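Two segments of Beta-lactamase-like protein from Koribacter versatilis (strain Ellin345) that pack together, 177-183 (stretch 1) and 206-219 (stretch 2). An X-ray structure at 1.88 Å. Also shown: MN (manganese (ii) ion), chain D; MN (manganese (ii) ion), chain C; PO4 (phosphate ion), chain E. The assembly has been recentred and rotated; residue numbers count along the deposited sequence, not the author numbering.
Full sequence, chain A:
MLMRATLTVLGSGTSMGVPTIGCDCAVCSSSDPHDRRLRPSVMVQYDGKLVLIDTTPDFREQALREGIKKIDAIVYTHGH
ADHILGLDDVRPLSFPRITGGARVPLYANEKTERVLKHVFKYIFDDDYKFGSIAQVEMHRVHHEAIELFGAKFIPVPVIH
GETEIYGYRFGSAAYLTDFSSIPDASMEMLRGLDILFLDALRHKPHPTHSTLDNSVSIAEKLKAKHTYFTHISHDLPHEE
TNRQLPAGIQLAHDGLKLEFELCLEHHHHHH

Stretch 1 (177-183) TDFSSIP
Stretch 2 (206-219) HPTHSTLDNSVSIA

The two stretches make a small, loop-dominated contact, 397 Å² summed over both sides, in which no direct hydrogen bond crosses; it is held by close backbone packing, an apolar cluster, one bridging water and a shared metal-phosphate site.

Stretch 1 has no regular secondary structure. Asp178 takes a left-handed backbone (phi/psi 55/57), Phe179 is extended (-130/150), Ser180 turns at -103/-23, and Ser181 and Ile182 are extended again before Pro183, the N-cap of a following helix. In stretch 2, residues 206-211 form a loop and a helix starts at Leu212. Thr211 (chi1 p) caps it, its OG1 accepting from Asn214 N at 3.0 Å, and the first helical turn closes with Ser215 N to Thr211 O at 2.9 Å.

The register is set by Ser180 and His209, whose CA atoms lie 4.4 Å apart; further along, the CA atoms of Ile182 and Ile218 are 8.9 Å apart. Phe179 O sits 3.1 Å from Ser210 N, but the angle is too poor for a hydrogen bond. The same oxygen makes a CA-H...O contact with His209 CA at 3.3 Å (126° at H). Ser180 N lies 3.5 Å from Thr208 O, again without a hydrogen bond.

The CA-to-CB bond of Phe179 points away from stretch 2, yet the end of the side chain comes nearer, with chi1 p, and chi2 85° sets the plane of the ring. Its CE1 lies 3.7 Å from Ile218 CD1, which meets the ring edge near its plane, and 3.8 Å from Ser210 CB, placed obliquely. The CA-to-CB bond of Ile218 points toward stretch 1, and its side chain (m, t) also meets Ile182 (m, t), with CG2 of Ile218 4.2 Å from CD1 of Ile182. The Phe179-Ile218 and Ile182-Ile218 pairs are apolar packing.

Asn214 (chi1 t, chi2 58°) links the polar side of the contact. Its ND2 donates to Ser210 OG at 2.9 Å (164°) and to a water at 3.0 Å; that water donates to Ser180 O at 3.0 Å. It spans the 4.2 Å between Asn214 ND2 and Ser180 O.

At the other end, Asp178 (chi1 m, chi2 -112°) uses OD1 to bridge both manganese ions, at 2.4 Å from MN of chain D and 2.2 Å from MN of chain C. Phosphate O1 also binds MN of chain D at 2.2 Å and MN of chain C at 2.1 Å. His209 (chi1 m, chi2 -88°) donates from NE2 to phosphate O2 at 2.9 Å and O3 at 3.1 Å, while its CE1 lies 3.4 Å from Asp178 OD1. The ions and phosphate thus connect Asp178 to His209.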

# COMPACT_ATOMS: atom_id res chain seq x y z
N THR A 177 -11.63 -16.73 -1.74
CA THR A 177 -10.30 -16.64 -1.14
C THR A 177 -10.41 -16.71 0.38
O THR A 177 -11.52 -16.57 0.92
CB THR A 177 -9.58 -15.34 -1.57
OG1 THR A 177 -8.24 -15.35 -1.05
CG2 THR A 177 -10.33 -14.10 -1.08
N ASP A 178 -9.28 -16.93 1.06
CA ASP A 178 -9.24 -16.90 2.52
C ASP A 178 -10.26 -17.84 3.17
O ASP A 178 -11.11 -17.42 3.96
CB ASP A 178 -9.46 -15.48 3.05
CG ASP A 178 -8.31 -14.53 2.70
OD1 ASP A 178 -7.58 -14.09 3.62
OD2 ASP A 178 -8.15 -14.23 1.51
N PHE A 179 -10.20 -19.12 2.82
CA PHE A 179 -11.04 -20.08 3.54
C PHE A 179 -10.20 -21.25 3.98
O PHE A 179 -9.20 -21.60 3.32
CB PHE A 179 -12.21 -20.58 2.68
CG PHE A 179 -11.79 -21.41 1.49
CD1 PHE A 179 -11.56 -22.77 1.62
CD2 PHE A 179 -11.64 -20.82 0.24
CE1 PHE A 179 -11.15 -23.53 0.52
CE2 PHE A 179 -11.25 -21.57 -0.86
CZ PHE A 179 -10.99 -22.93 -0.72
N SER A 180 -10.62 -21.83 5.09
CA SER A 180 -10.10 -23.12 5.54
C SER A 180 -11.10 -24.21 5.22
O SER A 180 -10.74 -25.38 5.10
CB SER A 180 -9.77 -23.08 7.03
OG SER A 180 -10.84 -22.56 7.81
N SER A 181 -12.37 -23.85 5.06
CA SER A 181 -13.37 -24.85 4.64
C SER A 181 -14.58 -24.19 3.97
O SER A 181 -14.82 -22.98 4.12
CB SER A 181 -13.82 -25.71 5.82
OG SER A 181 -14.54 -24.97 6.79
N ILE A 182 -15.30 -25.00 3.21
CA ILE A 182 -16.48 -24.56 2.50
C ILE A 182 -17.66 -25.44 2.89
O ILE A 182 -17.62 -26.66 2.67
CB ILE A 182 -16.27 -24.60 0.97
CG1 ILE A 182 -15.04 -23.79 0.57
CG2 ILE A 182 -17.51 -24.07 0.25
CD1 ILE A 182 -14.64 -23.96 -0.89
N PRO A 183 -18.69 -24.83 3.49
CA PRO A 183 -19.88 -25.57 3.93
C PRO A 183 -20.54 -26.34 2.79
O PRO A 183 -20.40 -25.95 1.63
CB PRO A 183 -20.81 -24.46 4.44
CG PRO A 183 -19.89 -23.30 4.76
CD PRO A 183 -18.79 -23.38 3.75
N HIS A 206 -2.84 -24.94 7.51
CA HIS A 206 -2.83 -23.63 8.15
C HIS A 206 -4.19 -23.43 8.82
O HIS A 206 -5.21 -23.86 8.28
CB HIS A 206 -2.54 -22.51 7.12
CG HIS A 206 -2.41 -21.14 7.73
ND1 HIS A 206 -3.50 -20.34 8.00
CD2 HIS A 206 -1.32 -20.44 8.13
CE1 HIS A 206 -3.09 -19.20 8.54
NE2 HIS A 206 -1.77 -19.24 8.64
N PRO A 207 -4.22 -22.80 10.01
CA PRO A 207 -5.51 -22.66 10.70
C PRO A 207 -6.62 -21.92 9.92
O PRO A 207 -7.79 -22.20 10.16
CB PRO A 207 -5.13 -21.86 11.96
CG PRO A 207 -3.70 -22.24 12.21
CD PRO A 207 -3.09 -22.32 10.83
N THR A 208 -6.28 -21.00 9.02
CA THR A 208 -7.34 -20.19 8.40
C THR A 208 -7.33 -20.22 6.88
O THR A 208 -8.17 -19.56 6.25
CB THR A 208 -7.28 -18.71 8.86
OG1 THR A 208 -6.03 -18.13 8.48
CG2 THR A 208 -7.44 -18.60 10.38
N HIS A 209 -6.41 -20.99 6.29
CA HIS A 209 -6.32 -21.06 4.83
C HIS A 209 -6.37 -22.52 4.38
O HIS A 209 -6.47 -23.42 5.21
CB HIS A 209 -5.04 -20.36 4.33
CG HIS A 209 -5.09 -18.86 4.44
ND1 HIS A 209 -5.60 -18.06 3.44
CD2 HIS A 209 -4.71 -18.02 5.44
CE1 HIS A 209 -5.54 -16.79 3.82
NE2 HIS A 209 -5.00 -16.74 5.02
N SER A 210 -6.35 -22.76 3.07
CA SER A 210 -6.41 -24.11 2.53
C SER A 210 -5.05 -24.48 1.94
O SER A 210 -4.37 -23.61 1.39
CB SER A 210 -7.51 -24.22 1.46
OG SER A 210 -7.62 -25.54 0.99
N THR A 211 -4.67 -25.76 2.04
CA THR A 211 -3.44 -26.25 1.43
C THR A 211 -3.63 -26.55 -0.04
O THR A 211 -4.76 -26.70 -0.52
CB THR A 211 -2.91 -27.53 2.11
OG1 THR A 211 -3.84 -28.61 1.88
CG2 THR A 211 -2.72 -27.31 3.60
N LEU A 212 -2.51 -26.67 -0.74
CA LEU A 212 -2.52 -27.08 -2.14
C LEU A 212 -3.31 -28.37 -2.32
O LEU A 212 -4.17 -28.46 -3.20
CB LEU A 212 -1.08 -27.26 -2.66
CG LEU A 212 -0.89 -27.37 -4.17
CD1 LEU A 212 -1.24 -26.05 -4.85
CD2 LEU A 212 0.54 -27.78 -4.49
N ASP A 213 -3.02 -29.37 -1.48
CA ASP A 213 -3.65 -30.68 -1.63
C ASP A 213 -5.15 -30.59 -1.36
O ASP A 213 -5.97 -31.18 -2.08
CB ASP A 213 -2.99 -31.70 -0.69
CG ASP A 213 -3.52 -33.11 -0.90
OD1 ASP A 213 -3.06 -33.78 -1.85
OD2 ASP A 213 -4.39 -33.54 -0.11
N ASN A 214 -5.50 -29.83 -0.33
CA ASN A 214 -6.91 -29.68 0.03
C ASN A 214 -7.71 -29.00 -1.07
O ASN A 214 -8.84 -29.39 -1.40
CB ASN A 214 -7.06 -28.90 1.33
CG ASN A 214 -8.48 -28.94 1.87
OD1 ASN A 214 -9.02 -30.02 2.11
ND2 ASN A 214 -9.09 -27.77 2.04
N SER A 215 -7.10 -27.97 -1.66
CA SER A 215 -7.78 -27.19 -2.68
C SER A 215 -7.84 -27.96 -3.99
O SER A 215 -8.79 -27.80 -4.75
CB SER A 215 -7.09 -25.84 -2.85
OG SER A 215 -7.42 -25.03 -1.72
N VAL A 216 -6.86 -28.82 -4.24
CA VAL A 216 -6.99 -29.76 -5.35
C VAL A 216 -8.18 -30.72 -5.14
O VAL A 216 -8.95 -30.99 -6.08
CB VAL A 216 -5.69 -30.56 -5.57
CG1 VAL A 216 -5.95 -31.76 -6.47
CG2 VAL A 216 -4.59 -29.66 -6.17
N SER A 217 -8.35 -31.25 -3.92
CA SER A 217 -9.51 -32.11 -3.64
C SER A 217 -10.86 -31.42 -3.85
O SER A 217 -11.80 -31.99 -4.45
CB SER A 217 -9.45 -32.64 -2.21
OG SER A 217 -8.46 -33.64 -2.11
N ILE A 218 -10.95 -30.19 -3.34
CA ILE A 218 -12.13 -29.37 -3.56
C ILE A 218 -12.36 -29.14 -5.06
O ILE A 218 -13.48 -29.29 -5.57
CB ILE A 218 -12.00 -28.01 -2.81
CG1 ILE A 218 -12.06 -28.26 -1.30
CG2 ILE A 218 -13.08 -27.02 -3.27
CD1 ILE A 218 -11.62 -27.05 -0.45
N ALA A 219 -11.28 -28.79 -5.77
CA ALA A 219 -11.35 -28.54 -7.21
C ALA A 219 -11.88 -29.77 -7.96
O ALA A 219 -12.67 -29.64 -8.91
CB ALA A 219 -9.97 -28.14 -7.76
MN MN D . -8.13 -13.09 5.73
MN MN C . -6.04 -12.65 2.97
P PO4 E . -5.25 -13.26 5.87
O1 PO4 E . -6.20 -12.33 5.10
O2 PO4 E . -4.30 -13.95 4.93
O3 PO4 E . -6.05 -14.33 6.59
O4 PO4 E . -4.44 -12.46 6.87
O HOH W 1 -11.63 -27.81 3.65